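Local coordinates for putative potassium transport protein (Staphylococcus aureus 08BA02176, PDB 4XTT) that binds the second messenger c-di-AMP through its C-terminal RCK domain and probably regulates the conductance of a Ktr potassium transporter, at residues 32-37 / 79-84; 47-52 / 59-64. All coordinates share one frame; numbering follows the deposited sequence.

Contact 1 (32-37 / 79-84); sequences IDLDIR and NRFEKN. With 2BA ((2R,3R,3aS,5R,7aR,9R,10R,10aS,12R,14aR)-2,9-bis(6-amino-9H-purin-9-yl)octahydro-2H,7H-difuro[3,2-d:3',2'-j][1,3,7,9,2,8 ]tetraoxadiphosphacyclododecine-3,5,10,12-tetrol 5,12-dioxide), chain C.
Phe81 and Ile36 meet at about a right angle where helix 75-83 packs against the start of helix 36-40. The contact rests on this pair and on Leu34. Ile36 CD1 lies 3.8 Å from Phe81 CZ, and its CG1 is close to the same end of the ring. The approach is oblique to the ring. Leu34 adds a looser touch at the ring edge, near its plane, with its CD1 4.3 Å from Phe81 CZ. Phe81 CG is anti to the backbone N (chi1 175°), which directs the ring from its helix toward Leu34 and Ile36. Tyr40 meets the Phe81 ring edge-to-face, and Ile42 and Leu20 also pack on Phe81, so the ring sits in a buried apolar cluster.

Ile36 has a second neighbour. Its CB lies 3.8 Å from N31 of the bound c-di-AMP, so one side chain touches both the Phe81 ring and an adenine. The residues beside it supply the polar grip. The ligand hydroxyl O2'1 donates to Asp35 OD1 at 2.9 Å. The backbone N of Arg37 donates to adenine N31 at 3.1 Å. Arg37 NE donates to phosphate oxygen O1P at 3.2 Å, with an N-H...O angle of 152°. The Arg37 chain bends at chi3 (46°), and the N7/C5 edge of the other adenine lies over one face of its guanidinium, offset toward the rim. Ala38 N and the matching Arg37 and Asp35 of the second subunit also bond the ligand, which therefore joins both chains.

No hydrogen bond links the two segments. Helix 36-40 thus begins with an apolar side set on the C-terminal helix and a polar side that bonds ribose, base and phosphate.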
ATOM      1  N   ILE A  32      12.796   0.955   4.702  1.00 36.04           N
ATOM      2  CA  ILE A  32      13.063   2.346   5.064  1.00 33.79           C
ATOM      3  C   ILE A  32      14.505   2.701   4.728  1.00 28.24           C
ATOM      4  O   ILE A  32      14.823   3.864   4.507  1.00 33.28           O
ATOM      5  CB  ILE A  32      12.768   2.629   6.563  1.00 38.72           C
ATOM      6  CG1 ILE A  32      12.579   4.133   6.798  1.00 47.86           C
ATOM      7  CG2 ILE A  32      13.862   2.082   7.469  1.00 32.55           C
ATOM      8  CD1 ILE A  32      12.350   4.494   8.255  1.00 37.99           C
ATOM      9  N   ASP A  33      15.365   1.689   4.647  1.00 37.98           N
ATOM     10  CA  ASP A  33      16.720   1.882   4.141  1.00 35.08           C
ATOM     11  C   ASP A  33      16.638   2.238   2.665  1.00 30.81           C
ATOM     12  O   ASP A  33      17.290   3.167   2.199  1.00 53.09           O
ATOM     13  CB  ASP A  33      17.580   0.626   4.328  1.00 41.27           C
ATOM     14  CG  ASP A  33      18.028   0.421   5.765  1.00 63.68           C
ATOM     15  OD1 ASP A  33      18.060   1.410   6.535  1.00 64.08           O
ATOM     16  OD2 ASP A  33      18.352  -0.737   6.122  1.00 47.32           O
ATOM     17  N   LEU A  34      15.816   1.490   1.934  1.00 36.89           N
ATOM     18  CA  LEU A  34      15.603   1.729   0.511  1.00 29.09           C
ATOM     19  C   LEU A  34      14.702   2.947   0.278  1.00 31.78           C
ATOM     20  O   LEU A  34      14.711   3.536  -0.805  1.00 30.76           O
ATOM     21  CB  LEU A  34      15.003   0.481  -0.141  1.00 30.66           C
ATOM     22  CG  LEU A  34      15.924  -0.745  -0.177  1.00 34.68           C
ATOM     23  CD1 LEU A  34      15.237  -1.936  -0.825  1.00 36.85           C
ATOM     24  CD2 LEU A  34      17.233  -0.425  -0.889  1.00 36.29           C
ATOM     25  N   ASP A  35      13.942   3.309   1.312  1.00 31.73           N
ATOM     26  CA  ASP A  35      13.023   4.454   1.309  1.00 28.51           C
ATOM     27  C   ASP A  35      12.122   4.426   0.067  1.00 33.45           C
ATOM     28  O   ASP A  35      12.022   5.403  -0.681  1.00 32.06           O
ATOM     29  CB  ASP A  35      13.811   5.760   1.392  1.00 30.98           C
ATOM     30  CG  ASP A  35      13.015   6.882   2.037  1.00 50.85           C
ATOM     31  OD1 ASP A  35      12.059   6.587   2.790  1.00 39.48           O
ATOM     32  OD2 ASP A  35      13.361   8.061   1.813  1.00 63.16           O
ATOM     33  N   ILE A  36      11.435   3.305  -0.113  1.00 25.60           N
ATOM     34  CA  ILE A  36      10.835   2.972  -1.393  1.00 32.17           C
ATOM     35  C   ILE A  36       9.765   3.961  -1.851  1.00 30.26           C
ATOM     36  O   ILE A  36       9.841   4.455  -2.979  1.00 27.67           O
ATOM     37  CB  ILE A  36      10.271   1.534  -1.354  1.00 30.29           C
ATOM     38  CG1 ILE A  36      11.440   0.547  -1.266  1.00 26.62           C
ATOM     39  CG2 ILE A  36       9.419   1.228  -2.582  1.00 20.88           C
ATOM     40  CD1 ILE A  36      11.031  -0.895  -1.039  1.00 37.64           C
ATOM     41  N   ARG A  37       8.788   4.275  -1.009  1.00 27.18           N
ATOM     42  CA  ARG A  37       7.731   5.177  -1.457  1.00 30.09           C
ATOM     43  C   ARG A  37       8.239   6.596  -1.682  1.00 37.03           C
ATOM     44  O   ARG A  37       7.835   7.262  -2.639  1.00 26.83           O
ATOM     45  CB  ARG A  37       6.572   5.200  -0.471  1.00 28.01           C
ATOM     46  CG  ARG A  37       5.341   5.932  -1.002  1.00 19.34           C
ATOM     47  CD  ARG A  37       4.108   5.480  -0.251  1.00 41.58           C
ATOM     48  NE  ARG A  37       4.361   5.462   1.184  1.00 23.15           N
ATOM     49  CZ  ARG A  37       4.074   4.441   1.980  1.00 28.12           C
ATOM     50  NH1 ARG A  37       3.492   3.349   1.493  1.00 26.44           N
ATOM     51  NH2 ARG A  37       4.353   4.523   3.273  1.00 36.69           N
ATOM     52  N   ASN A  79       9.083  -0.261 -12.762  1.00 35.22           N
ATOM     53  CA  ASN A  79      10.164  -0.683 -13.649  1.00 38.83           C
ATOM     54  C   ASN A  79      11.516  -0.080 -13.257  1.00 33.08           C
ATOM     55  O   ASN A  79      12.557  -0.716 -13.390  1.00 41.30           O
ATOM     56  CB  ASN A  79       9.816  -0.327 -15.088  1.00 43.76           C
ATOM     57  CG  ASN A  79      10.890  -0.738 -16.066  1.00 77.66           C
ATOM     58  OD1 ASN A  79      10.831  -1.824 -16.640  1.00 96.97           O
ATOM     59  ND2 ASN A  79      11.859   0.145 -16.297  1.00 78.10           N
ATOM     60  N   ARG A  80      11.494   1.146 -12.760  1.00 36.81           N
ATOM     61  CA  ARG A  80      12.715   1.812 -12.335  1.00 32.24           C
ATOM     62  C   ARG A  80      13.287   1.197 -11.065  1.00 44.11           C
ATOM     63  O   ARG A  80      14.498   1.022 -10.945  1.00 41.00           O
ATOM     64  CB  ARG A  80      12.448   3.299 -12.142  1.00 27.05           C
ATOM     65  CG  ARG A  80      13.677   4.186 -12.150  1.00 31.86           C
ATOM     66  CD  ARG A  80      13.420   5.294 -11.173  1.00 30.90           C
ATOM     67  NE  ARG A  80      12.087   5.833 -11.434  1.00 57.54           N
ATOM     68  CZ  ARG A  80      11.395   6.605 -10.600  1.00 75.56           C
ATOM     69  NH1 ARG A  80      11.891   6.924  -9.407  1.00 56.97           N
ATOM     70  NH2 ARG A  80      10.186   7.028 -10.952  1.00 61.43           N
ATOM     71  N   PHE A  81      12.416   0.859 -10.122  1.00 41.04           N
ATOM     72  CA  PHE A  81      12.859   0.229  -8.887  1.00 33.10           C
ATOM     73  C   PHE A  81      13.444  -1.151  -9.154  1.00 41.70           C
ATOM     74  O   PHE A  81      14.460  -1.525  -8.568  1.00 39.41           O
ATOM     75  CB  PHE A  81      11.701   0.121  -7.900  1.00 30.64           C
ATOM     76  CG  PHE A  81      12.042  -0.626  -6.642  1.00 32.20           C
ATOM     77  CD1 PHE A  81      12.968  -0.118  -5.743  1.00 34.88           C
ATOM     78  CD2 PHE A  81      11.421  -1.829  -6.348  1.00 35.17           C
ATOM     79  CE1 PHE A  81      13.283  -0.802  -4.577  1.00 27.95           C
ATOM     80  CE2 PHE A  81      11.722  -2.516  -5.184  1.00 44.21           C
ATOM     81  CZ  PHE A  81      12.656  -1.995  -4.293  1.00 40.75           C
ATOM     82  N   GLU A  82      12.814  -1.889 -10.065  1.00 40.51           N
ATOM     83  CA  GLU A  82      13.253  -3.237 -10.402  1.00 46.32           C
ATOM     84  C   GLU A  82      14.618  -3.255 -11.069  1.00 44.93           C
ATOM     85  O   GLU A  82      15.407  -4.169 -10.849  1.00 59.06           O
ATOM     86  CB  GLU A  82      12.239  -3.917 -11.321  1.00 29.52           C
ATOM     87  CG  GLU A  82      10.942  -4.281 -10.651  1.00 43.70           C
ATOM     88  CD  GLU A  82       9.961  -4.915 -11.611  1.00 63.33           C
ATOM     89  OE1 GLU A  82      10.370  -5.228 -12.748  1.00 65.89           O
ATOM     90  OE2 GLU A  82       8.781  -5.095 -11.235  1.00 70.46           O
ATOM     91  N   LYS A  83      14.913  -2.222 -11.847  1.00 47.48           N
ATOM     92  CA  LYS A  83      16.147  -2.191 -12.613  1.00 43.57           C
ATOM     93  C   LYS A  83      17.318  -1.779 -11.740  1.00 42.96           C
ATOM     94  O   LYS A  83      18.467  -2.090 -12.047  1.00 63.68           O
ATOM     95  CB  LYS A  83      15.994  -1.257 -13.817  1.00 38.63           C
ATOM     96  CG  LYS A  83      15.687  -2.009 -15.108  1.00 70.13           C
ATOM     97  CD  LYS A  83      14.370  -2.777 -14.995  1.00 76.31           C
ATOM     98  CE  LYS A  83      13.991  -3.455 -16.302  1.00 85.88           C
ATOM     99  NZ  LYS A  83      12.654  -4.109 -16.191  1.00 89.68           N
ATOM    100  N   ASN A  84      17.024  -1.107 -10.633  1.00 41.44           N
ATOM    101  CA  ASN A  84      18.067  -0.718  -9.692  1.00 43.43           C
ATOM    102  C   ASN A  84      18.396  -1.853  -8.729  1.00 43.27           C
ATOM    103  O   ASN A  84      19.090  -1.654  -7.737  1.00 46.83           O
ATOM    104  CB  ASN A  84      17.654   0.529  -8.916  1.00 51.58           C
ATOM    105  CG  ASN A  84      17.810   1.800  -9.733  1.00 65.84           C
ATOM    106  OD1 ASN A  84      18.758   2.560  -9.546  1.00 90.06           O
ATOM    107  ND2 ASN A  84      16.879   2.031 -10.648  1.00 65.16           N
TER
HETATM  108  P   2BA C 301       7.112   8.208   3.172  1.00 28.13           P
HETATM  109  O1P 2BA C 301       6.507   7.674   1.932  1.00 29.80           O
HETATM  110  O2P 2BA C 301       7.515   9.623   2.895  1.00 29.19           O
HETATM  111  O5' 2BA C 301       5.996   8.225   4.325  1.00 24.10           O
HETATM  112  C5' 2BA C 301       6.348   8.707   5.634  1.00 19.19           C
HETATM  113  C4' 2BA C 301       5.253   8.407   6.577  1.00 23.80           C
HETATM  114  O4' 2BA C 301       3.917   8.818   6.043  1.00 25.45           O
HETATM  115  C3' 2BA C 301       5.172   6.965   6.787  1.00 22.95           C
HETATM  116  O3' 2BA C 301       6.006   6.587   7.917  1.00 28.92           O
HETATM  117  C2' 2BA C 301       3.785   6.692   7.103  1.00 32.26           C
HETATM  118  O2' 2BA C 301       3.542   6.854   8.529  1.00 28.45           O
HETATM  119  C1' 2BA C 301       3.006   7.686   6.333  1.00 19.51           C
HETATM  120  N9  2BA C 301       2.593   7.133   5.122  1.00 33.94           N
HETATM  121  C8  2BA C 301       3.141   7.513   4.123  1.00 32.24           C
HETATM  122  N7  2BA C 301       2.608   6.870   3.045  1.00 24.09           N
HETATM  123  C5  2BA C 301       1.596   6.004   3.742  1.00 20.60           C
HETATM  124  C6  2BA C 301       0.631   5.056   3.438  1.00 22.10           C
HETATM  125  N6  2BA C 301       0.449   4.704   2.099  1.00 18.30           N
HETATM  126  N1  2BA C 301      -0.130   4.464   4.373  1.00 23.42           N
HETATM  127  C2  2BA C 301       0.016   4.774   5.636  1.00 18.80           C
HETATM  128  N3  2BA C 301       0.912   5.662   6.026  1.00 22.07           N
HETATM  129  C4  2BA C 301       1.712   6.301   5.145  1.00 33.07           C
HETATM  130  P1  2BA C 301       6.797   5.191   7.783  1.00 32.74           P
HETATM  131 O1P1 2BA C 301       5.751   4.136   7.690  1.00 26.60           O
HETATM  132 O2P1 2BA C 301       7.567   4.976   9.042  1.00 27.35           O
HETATM  133 O5'1 2BA C 301       7.758   4.990   6.518  1.00 26.93           O
HETATM  134 C5'1 2BA C 301       8.817   5.896   6.254  1.00 17.93           C
HETATM  135 C4'1 2BA C 301       9.306   5.628   4.884  1.00 21.92           C
HETATM  136 O4'1 2BA C 301       9.549   4.172   4.698  1.00 22.64           O
HETATM  137 C3'1 2BA C 301       8.277   5.985   3.895  1.00 24.73           C
HETATM  138 O3'1 2BA C 301       8.436   7.352   3.441  1.00 30.49           O
HETATM  139 C2'1 2BA C 301       8.472   5.074   2.779  1.00 31.35           C
HETATM  140 O2'1 2BA C 301       9.469   5.634   1.889  1.00 32.48           O
HETATM  141 C1'1 2BA C 301       8.975   3.821   3.368  1.00 21.33           C
HETATM  142  N91 2BA C 301       7.930   2.889   3.524  1.00 31.32           N
HETATM  143  C81 2BA C 301       7.553   2.598   4.650  1.00 21.66           C
HETATM  144  N71 2BA C 301       6.531   1.685   4.627  1.00 20.72           N
HETATM  145  C51 2BA C 301       6.435   1.538   3.127  1.00 28.42           C
HETATM  146  C61 2BA C 301       5.672   0.812   2.206  1.00 26.57           C
HETATM  147  N61 2BA C 301       4.659  -0.079   2.670  1.00 35.30           N
HETATM  148  N11 2BA C 301       5.844   0.915   0.910  1.00 26.91           N
HETATM  149  C21 2BA C 301       6.770   1.720   0.406  1.00 22.07           C
HETATM  150  N31 2BA C 301       7.566   2.467   1.181  1.00 26.08           N
HETATM  151  C41 2BA C 301       7.446   2.415   2.532  1.00 30.31           C

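Contact 2 (47-52 / 59-64); sequences IKRGKE and PNINLE. With 2BA ((2R,3R,3aS,5R,7aR,9R,10R,10aS,12R,14aR)-2,9-bis(6-amino-9H-purin-9-yl)octahydro-2H,7H-difuro[3,2-d:3',2'-j][1,3,7,9,2,8 ]tetraoxadiphosphacyclododecine-3,5,10,12-tetrol 5,12-dioxide), chain C.
The tight, buried part of this contact is a methyl-to-methyl touch, with Ile47 CD1 3.7 Å from Leu63 CD2. Ile47 is on strand 43-49, and Leu63 is in the loop that leads to strand 68-72. Both also pack on Leu69 of that strand, so the pair belongs to the core over the sheet.

The more open side is built round Arg49, the first residue of the type II' turn that ends at Glu52 and closes the beta hairpin of strands 43-49 and 52-55. Its chain bends at chi2 (109°) and chi3, and the guanidinium ends between Ile61 and Glu64. Ile61 CD1 sits at the guanidinium edge, 3.6 Å from Arg49 NH1. Glu64 is exposed. Its OE1 forms a salt bridge with Arg49 NH2 at 3.3 Å, but the oxygen is well out of the guanidinium plane and no N-H points at it. The carboxylate and guanidinium planes are 50° apart. Asp67 OD2 also accepts from Glu64 N. At the other end of the loop, Pro59 CB touches one adenine of c-di-AMP at C81, 3.5 Å away.

Inside, the closure is apolar; outside, the Glu64 attraction probably fixes little orientation, and Asp67 is the firmer hold on Arg49.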
ATOM      1  N   ILE A  47       4.061  -8.208   2.450  1.00 28.77           N
ATOM      2  CA  ILE A  47       5.231  -9.040   2.179  1.00 29.81           C
ATOM      3  C   ILE A  47       4.819 -10.495   2.328  1.00 32.33           C
ATOM      4  O   ILE A  47       4.170 -10.853   3.315  1.00 42.48           O
ATOM      5  CB  ILE A  47       6.410  -8.736   3.149  1.00 49.72           C
ATOM      6  CG1 ILE A  47       6.926  -7.309   2.954  1.00 41.72           C
ATOM      7  CG2 ILE A  47       7.554  -9.715   2.945  1.00 29.84           C
ATOM      8  CD1 ILE A  47       8.107  -6.952   3.852  1.00 33.88           C
ATOM      9  N   LYS A  48       5.169 -11.337   1.361  1.00 41.36           N
ATOM     10  CA  LYS A  48       4.913 -12.771   1.515  1.00 42.95           C
ATOM     11  C   LYS A  48       6.079 -13.478   2.179  1.00 37.45           C
ATOM     12  O   LYS A  48       7.157 -13.618   1.598  1.00 39.31           O
ATOM     13  CB  LYS A  48       4.633 -13.453   0.180  1.00 54.47           C
ATOM     14  CG  LYS A  48       3.257 -13.235  -0.363  1.00 39.25           C
ATOM     15  CD  LYS A  48       2.839 -14.411  -1.234  1.00 50.80           C
ATOM     16  CE  LYS A  48       2.716 -15.695  -0.403  1.00 49.95           C
ATOM     17  NZ  LYS A  48       1.986 -16.794  -1.116  1.00 48.18           N
ATOM     18  N   ARG A  49       5.855 -13.921   3.408  1.00 46.27           N
ATOM     19  CA  ARG A  49       6.854 -14.680   4.133  1.00 48.84           C
ATOM     20  C   ARG A  49       6.402 -16.139   4.170  1.00 54.16           C
ATOM     21  O   ARG A  49       5.412 -16.487   4.814  1.00 47.58           O
ATOM     22  CB  ARG A  49       7.058 -14.129   5.539  1.00 51.18           C
ATOM     23  CG  ARG A  49       8.200 -14.798   6.288  1.00 48.79           C
ATOM     24  CD  ARG A  49       9.375 -13.854   6.430  1.00 52.50           C
ATOM     25  NE  ARG A  49       9.065 -12.753   7.339  1.00 78.33           N
ATOM     26  CZ  ARG A  49       9.785 -11.641   7.446  1.00 69.93           C
ATOM     27  NH1 ARG A  49       9.425 -10.696   8.305  1.00 58.16           N
ATOM     28  NH2 ARG A  49      10.862 -11.473   6.689  1.00 71.34           N
ATOM     29  N   GLY A  50       7.143 -16.985   3.471  1.00 62.60           N
ATOM     30  CA  GLY A  50       6.731 -18.350   3.237  1.00 48.80           C
ATOM     31  C   GLY A  50       5.453 -18.308   2.430  1.00 55.68           C
ATOM     32  O   GLY A  50       5.464 -17.857   1.284  1.00 62.35           O
ATOM     33  N   LYS A  51       4.345 -18.727   3.030  1.00 49.16           N
ATOM     34  CA  LYS A  51       3.062 -18.680   2.342  1.00 58.56           C
ATOM     35  C   LYS A  51       2.092 -17.873   3.189  1.00 48.91           C
ATOM     36  O   LYS A  51       0.880 -18.069   3.154  1.00 60.87           O
ATOM     37  CB  LYS A  51       2.534 -20.095   2.077  1.00 66.17           C
ATOM     38  CG  LYS A  51       3.483 -20.966   1.245  1.00 78.94           C
ATOM     39  CD  LYS A  51       3.854 -20.332  -0.104  1.00 73.94           C
ATOM     40  CE  LYS A  51       2.687 -20.338  -1.082  1.00 68.66           C
ATOM     41  NZ  LYS A  51       3.102 -19.934  -2.458  1.00 70.38           N
ATOM     42  N   GLU A  52       2.665 -16.951   3.948  1.00 51.96           N
ATOM     43  CA  GLU A  52       1.941 -16.085   4.863  1.00 50.28           C
ATOM     44  C   GLU A  52       2.151 -14.602   4.502  1.00 46.66           C
ATOM     45  O   GLU A  52       3.222 -14.216   4.036  1.00 48.22           O
ATOM     46  CB  GLU A  52       2.394 -16.392   6.288  1.00 59.89           C
ATOM     47  CG  GLU A  52       1.866 -15.471   7.355  1.00 86.91           C
ATOM     48  CD  GLU A  52       2.576 -15.686   8.679  1.00 89.88           C
ATOM     49  OE1 GLU A  52       3.557 -16.466   8.707  1.00 87.64           O
ATOM     50  OE2 GLU A  52       2.165 -15.069   9.683  1.00 88.67           O
ATOM     51  N   PRO A  59       8.475  -0.897   8.361  1.00 29.76           N
ATOM     52  CA  PRO A  59       9.541  -0.460   7.455  1.00 21.46           C
ATOM     53  C   PRO A  59      10.947  -0.630   8.034  1.00 30.38           C
ATOM     54  O   PRO A  59      11.912  -0.465   7.295  1.00 27.30           O
ATOM     55  CB  PRO A  59       9.228   1.022   7.238  1.00 25.52           C
ATOM     56  CG  PRO A  59       8.506   1.427   8.463  1.00 26.67           C
ATOM     57  CD  PRO A  59       7.683   0.238   8.863  1.00 22.77           C
ATOM     58  N   ASN A  60      11.059  -0.979   9.314  1.00 35.26           N
ATOM     59  CA  ASN A  60      12.365  -1.053   9.962  1.00 39.32           C
ATOM     60  C   ASN A  60      12.916  -2.467  10.086  1.00 48.27           C
ATOM     61  O   ASN A  60      14.054  -2.641  10.524  1.00 42.84           O
ATOM     62  CB  ASN A  60      12.312  -0.438  11.367  1.00 26.50           C
ATOM     63  CG  ASN A  60      11.775   0.981  11.373  1.00 46.03           C
ATOM     64  OD1 ASN A  60      12.540   1.946  11.281  1.00 49.73           O
ATOM     65  ND2 ASN A  60      10.456   1.120  11.484  1.00 41.37           N
ATOM     66  N   ILE A  61      12.131  -3.475   9.703  1.00 37.68           N
ATOM     67  CA  ILE A  61      12.636  -4.843   9.748  1.00 41.33           C
ATOM     68  C   ILE A  61      13.457  -5.130   8.505  1.00 35.79           C
ATOM     69  O   ILE A  61      13.154  -4.629   7.424  1.00 47.77           O
ATOM     70  CB  ILE A  61      11.503  -5.900   9.875  1.00 69.12           C
ATOM     71  CG1 ILE A  61      10.694  -6.012   8.573  1.00 61.00           C
ATOM     72  CG2 ILE A  61      10.605  -5.592  11.072  1.00 57.62           C
ATOM     73  CD1 ILE A  61       9.664  -7.137   8.570  1.00 38.43           C
ATOM     74  N   ASN A  62      14.506  -5.927   8.667  1.00 47.00           N
ATOM     75  CA  ASN A  62      15.352  -6.323   7.547  1.00 48.99           C
ATOM     76  C   ASN A  62      14.651  -7.337   6.659  1.00 45.06           C
ATOM     77  O   ASN A  62      14.069  -8.304   7.147  1.00 51.21           O
ATOM     78  CB  ASN A  62      16.685  -6.867   8.056  1.00 42.21           C
ATOM     79  CG  ASN A  62      17.613  -5.763   8.524  1.00 36.00           C
ATOM     80  OD1 ASN A  62      17.261  -4.586   8.471  1.00 44.99           O
ATOM     81  ND2 ASN A  62      18.785  -6.137   9.019  1.00 40.65           N
ATOM     82  N   LEU A  63      14.709  -7.116   5.352  1.00 53.25           N
ATOM     83  CA  LEU A  63      14.113  -8.054   4.415  1.00 51.64           C
ATOM     84  C   LEU A  63      14.949  -9.320   4.388  1.00 53.12           C
ATOM     85  O   LEU A  63      16.170  -9.267   4.257  1.00 59.46           O
ATOM     86  CB  LEU A  63      14.023  -7.452   3.009  1.00 35.11           C
ATOM     87  CG  LEU A  63      13.212  -6.171   2.801  1.00 48.60           C
ATOM     88  CD1 LEU A  63      13.390  -5.686   1.378  1.00 44.79           C
ATOM     89  CD2 LEU A  63      11.730  -6.375   3.114  1.00 34.74           C
ATOM     90  N   GLU A  64      14.280 -10.460   4.503  1.00 62.22           N
ATOM     91  CA  GLU A  64      14.961 -11.745   4.487  1.00 65.33           C
ATOM     92  C   GLU A  64      14.892 -12.347   3.097  1.00 65.73           C
ATOM     93  O   GLU A  64      14.090 -11.922   2.263  1.00 62.22           O
ATOM     94  CB  GLU A  64      14.343 -12.687   5.523  1.00 48.91           C
ATOM     95  CG  GLU A  64      14.295 -12.081   6.921  1.00 60.97           C
ATOM     96  CD  GLU A  64      13.693 -13.008   7.953  1.00 79.88           C
ATOM     97  OE1 GLU A  64      12.936 -13.922   7.563  1.00 88.33           O
ATOM     98  OE2 GLU A  64      13.982 -12.825   9.156  1.00 98.75           O
TER
HETATM   99  P   2BA C 301       7.112   8.208   3.172  1.00 28.13           P
HETATM  100  O1P 2BA C 301       6.507   7.674   1.932  1.00 29.80           O
HETATM  101  O2P 2BA C 301       7.515   9.623   2.895  1.00 29.19           O
HETATM  102  O5' 2BA C 301       5.996   8.225   4.325  1.00 24.10           O
HETATM  103  C5' 2BA C 301       6.348   8.707   5.634  1.00 19.19           C
HETATM  104  C4' 2BA C 301       5.253   8.407   6.577  1.00 23.80           C
HETATM  105  O4' 2BA C 301       3.917   8.818   6.043  1.00 25.45           O
HETATM  106  C3' 2BA C 301       5.172   6.965   6.787  1.00 22.95           C
HETATM  107  O3' 2BA C 301       6.006   6.587   7.917  1.00 28.92           O
HETATM  108  C2' 2BA C 301       3.785   6.692   7.103  1.00 32.26           C
HETATM  109  O2' 2BA C 301       3.542   6.854   8.529  1.00 28.45           O
HETATM  110  C1' 2BA C 301       3.006   7.686   6.333  1.00 19.51           C
HETATM  111  N9  2BA C 301       2.593   7.133   5.122  1.00 33.94           N
HETATM  112  C8  2BA C 301       3.141   7.513   4.123  1.00 32.24           C
HETATM  113  N7  2BA C 301       2.608   6.870   3.045  1.00 24.09           N
HETATM  114  C5  2BA C 301       1.596   6.004   3.742  1.00 20.60           C
HETATM  115  C6  2BA C 301       0.631   5.056   3.438  1.00 22.10           C
HETATM  116  N6  2BA C 301       0.449   4.704   2.099  1.00 18.30           N
HETATM  117  N1  2BA C 301      -0.130   4.464   4.373  1.00 23.42           N
HETATM  118  C2  2BA C 301       0.016   4.774   5.636  1.00 18.80           C
HETATM  119  N3  2BA C 301       0.912   5.662   6.026  1.00 22.07           N
HETATM  120  C4  2BA C 301       1.712   6.301   5.145  1.00 33.07           C
HETATM  121  P1  2BA C 301       6.797   5.191   7.783  1.00 32.74           P
HETATM  122 O1P1 2BA C 301       5.751   4.136   7.690  1.00 26.60           O
HETATM  123 O2P1 2BA C 301       7.567   4.976   9.042  1.00 27.35           O
HETATM  124 O5'1 2BA C 301       7.758   4.990   6.518  1.00 26.93           O
HETATM  125 C5'1 2BA C 301       8.817   5.896   6.254  1.00 17.93           C
HETATM  126 C4'1 2BA C 301       9.306   5.628   4.884  1.00 21.92           C
HETATM  127 O4'1 2BA C 301       9.549   4.172   4.698  1.00 22.64           O
HETATM  128 C3'1 2BA C 301       8.277   5.985   3.895  1.00 24.73           C
HETATM  129 O3'1 2BA C 301       8.436   7.352   3.441  1.00 30.49           O
HETATM  130 C2'1 2BA C 301       8.472   5.074   2.779  1.00 31.35           C
HETATM  131 O2'1 2BA C 301       9.469   5.634   1.889  1.00 32.48           O
HETATM  132 C1'1 2BA C 301       8.975   3.821   3.368  1.00 21.33           C
HETATM  133  N91 2BA C 301       7.930   2.889   3.524  1.00 31.32           N
HETATM  134  C81 2BA C 301       7.553   2.598   4.650  1.00 21.66           C
HETATM  135  N71 2BA C 301       6.531   1.685   4.627  1.00 20.72           N
HETATM  136  C51 2BA C 301       6.435   1.538   3.127  1.00 28.42           C
HETATM  137  C61 2BA C 301       5.672   0.812   2.206  1.00 26.57           C
HETATM  138  N61 2BA C 301       4.659  -0.079   2.670  1.00 35.30           N
HETATM  139  N11 2BA C 301       5.844   0.915   0.910  1.00 26.91           N
HETATM  140  C21 2BA C 301       6.770   1.720   0.406  1.00 22.07           C
HETATM  141  N31 2BA C 301       7.566   2.467   1.181  1.00 26.08           N
HETATM  142  C41 2BA C 301       7.446   2.415   2.532  1.00 30.31           C

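Contact 1 is buried and apolar between its segments, while contact 2 runs from a buried isoleucine-leucine pair to a salt bridge toward the surface. They hold different elements: contact 1 joins the two helices 36-40 and 75-83, and contact 2 joins strand 43-49 to the loop before strand 68-72. Their centres are about 16 Å apart. Helix 36-40 runs on in the chain to strand 43-49, and the contacts also touch directly, with a probable hydrogen bond of 3.1 Å from Ile32 N to Pro59 O. Both reach c-di-AMP, contact 1 with several polar bonds and contact 2 with Pro59 packing on an adenine.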